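Local coordinates for plasmin and fibronectin-binding protein A (Streptococcus pneumoniae, PDB 4MR0) that acts as a pneumococcal surface adhesin and invasin, binding human fibronectin, plasmin, plasminogen and serum albumin, at residues S215-T220 with T255-T260. Residues are numbered along the deposited sequence; the frame is centred on the assembly and turned at random.
Sequences SYSGGT and TIKNVT
Ser215-Ser217 and Thr255-Lys257 pair as parallel strands, their axes 4.7 Å apart and 3° from parallel. Three backbone hydrogen bonds join them: Tyr216 N to Thr255 O, Lys257 N to Tyr216 O and Gly218 N to Lys257 O. Both chains then turn, and pairing resumes where Thr260 N donates to Gly219 O at 3.1 Å. That carbonyl also accepts from a water, which donates in turn to Asn258 O at 2.6 Å. Positive phi carries Gly218 and Gly219 round the corner; opposite them Asn258 bends with phi 51°, its OD1 hydrogen-bonded to Arg284 NH2. Tyr216 has CG anti to its backbone N (chi1 -173°), beside its carbonyl carbon; Val259 CG2 meets Tyr216 CD1 at the ring edge, in plane, 3.7 Å away. Phe246 and Phe194 pack edge-to-face with the same buried ring. On the face of Ser215, Ser217, Thr255 and Lys257, Ser217 OG touches Lys257 CG at 3.6 Å, and beyond the bend Thr220 CG2 rests 3.3 Å from Thr260 O. Residues stacked in register over successive coils, with corners turning together around a mixed aromatic and aliphatic core, mark the right-handed parallel beta-helix of the pectate lyase-like fold, here the adhesin's beta-helical part.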
loop_
_atom_site.group_PDB
_atom_site.type_symbol
_atom_site.label_atom_id
_atom_site.label_comp_id
_atom_site.label_asym_id
_atom_site.label_seq_id
_atom_site.Cartn_x
_atom_site.Cartn_y
_atom_site.Cartn_z
ATOM N N SER A 215 14.789 -7.066 13.471
ATOM C CA SER A 215 13.941 -8.065 12.841
ATOM C C SER A 215 12.820 -8.457 13.793
ATOM O O SER A 215 12.983 -8.426 15.017
ATOM C CB SER A 215 14.752 -9.302 12.421
ATOM O OG SER A 215 15.327 -9.968 13.531
ATOM N N TYR A 216 11.670 -8.783 13.213
ATOM C CA TYR A 216 10.486 -9.183 13.960
ATOM C C TYR A 216 9.840 -10.326 13.177
ATOM O O TYR A 216 9.508 -10.161 12.007
ATOM C CB TYR A 216 9.529 -7.995 14.067
ATOM C CG TYR A 216 8.334 -8.217 14.962
ATOM C CD1 TYR A 216 7.259 -9.003 14.545
ATOM C CD2 TYR A 216 8.271 -7.633 16.229
ATOM C CE1 TYR A 216 6.148 -9.200 15.365
ATOM C CE2 TYR A 216 7.167 -7.827 17.057
ATOM C CZ TYR A 216 6.113 -8.609 16.619
ATOM O OH TYR A 216 5.023 -8.810 17.434
ATOM N N SER A 217 9.655 -11.481 13.814
ATOM C CA SER A 217 9.080 -12.617 13.107
ATOM C C SER A 217 8.113 -13.447 13.940
ATOM O O SER A 217 8.353 -13.692 15.121
ATOM C CB SER A 217 10.198 -13.550 12.622
ATOM O OG SER A 217 11.347 -12.825 12.219
ATOM N N GLY A 218 7.034 -13.889 13.304
ATOM C CA GLY A 218 6.066 -14.744 13.970
ATOM C C GLY A 218 4.950 -14.125 14.785
ATOM O O GLY A 218 4.944 -12.925 15.081
ATOM N N GLY A 219 3.986 -14.971 15.136
ATOM C CA GLY A 219 2.866 -14.539 15.945
ATOM C C GLY A 219 1.815 -13.667 15.285
ATOM O O GLY A 219 1.700 -13.567 14.058
ATOM N N THR A 220 1.044 -13.015 16.142
ATOM C CA THR A 220 -0.030 -12.143 15.718
ATOM C C THR A 220 0.085 -10.834 16.474
ATOM O O THR A 220 0.603 -10.801 17.598
ATOM C CB THR A 220 -1.406 -12.770 16.066
ATOM O OG1 THR A 220 -1.571 -14.003 15.352
ATOM C CG2 THR A 220 -2.543 -11.817 15.725
ATOM N N THR A 255 13.446 -6.112 9.092
ATOM C CA THR A 255 12.760 -7.263 8.513
ATOM C C THR A 255 11.560 -7.685 9.346
ATOM O O THR A 255 11.702 -7.976 10.530
ATOM C CB THR A 255 13.707 -8.480 8.401
ATOM O OG1 THR A 255 14.813 -8.147 7.554
ATOM C CG2 THR A 255 12.972 -9.684 7.803
ATOM N N ILE A 256 10.383 -7.699 8.727
ATOM C CA ILE A 256 9.158 -8.120 9.404
ATOM C C ILE A 256 8.631 -9.295 8.587
ATOM O O ILE A 256 8.376 -9.154 7.394
ATOM C CB ILE A 256 8.086 -7.001 9.414
ATOM C CG1 ILE A 256 8.552 -5.832 10.291
ATOM C CG2 ILE A 256 6.763 -7.555 9.918
ATOM C CD1 ILE A 256 7.603 -4.648 10.288
ATOM N N LYS A 257 8.474 -10.451 9.215
ATOM C CA LYS A 257 7.993 -11.600 8.473
ATOM C C LYS A 257 7.141 -12.572 9.260
ATOM O O LYS A 257 7.279 -12.713 10.472
ATOM C CB LYS A 257 9.176 -12.336 7.850
ATOM C CG LYS A 257 10.272 -12.703 8.822
ATOM C CD LYS A 257 11.542 -13.090 8.065
ATOM C CE LYS A 257 11.294 -14.237 7.094
ATOM N NZ LYS A 257 12.501 -14.547 6.271
ATOM N N ASN A 258 6.259 -13.241 8.530
ATOM C CA ASN A 258 5.340 -14.224 9.084
ATOM C C ASN A 258 4.576 -13.691 10.287
ATOM O O ASN A 258 4.540 -14.311 11.355
ATOM C CB ASN A 258 6.092 -15.504 9.454
ATOM C CG ASN A 258 5.152 -16.660 9.757
ATOM O OD1 ASN A 258 4.073 -16.761 9.181
ATOM N ND2 ASN A 258 5.569 -17.545 10.653
ATOM N N VAL A 259 3.957 -12.532 10.104
ATOM C CA VAL A 259 3.171 -11.922 11.162
ATOM C C VAL A 259 1.734 -11.745 10.686
ATOM O O VAL A 259 1.496 -11.390 9.535
ATOM C CB VAL A 259 3.705 -10.527 11.551
ATOM C CG1 VAL A 259 2.843 -9.952 12.673
ATOM C CG2 VAL A 259 5.170 -10.612 11.973
ATOM N N THR A 260 0.781 -12.005 11.574
ATOM C CA THR A 260 -0.624 -11.830 11.239
ATOM C C THR A 260 -1.078 -10.535 11.912
ATOM O O THR A 260 -1.092 -10.449 13.134
ATOM C CB THR A 260 -1.475 -13.014 11.765
ATOM O OG1 THR A 260 -1.058 -14.218 11.115
ATOM C CG2 THR A 260 -2.955 -12.785 11.479
HETATM O O HOH W 1 2.334 -15.499 12.153
#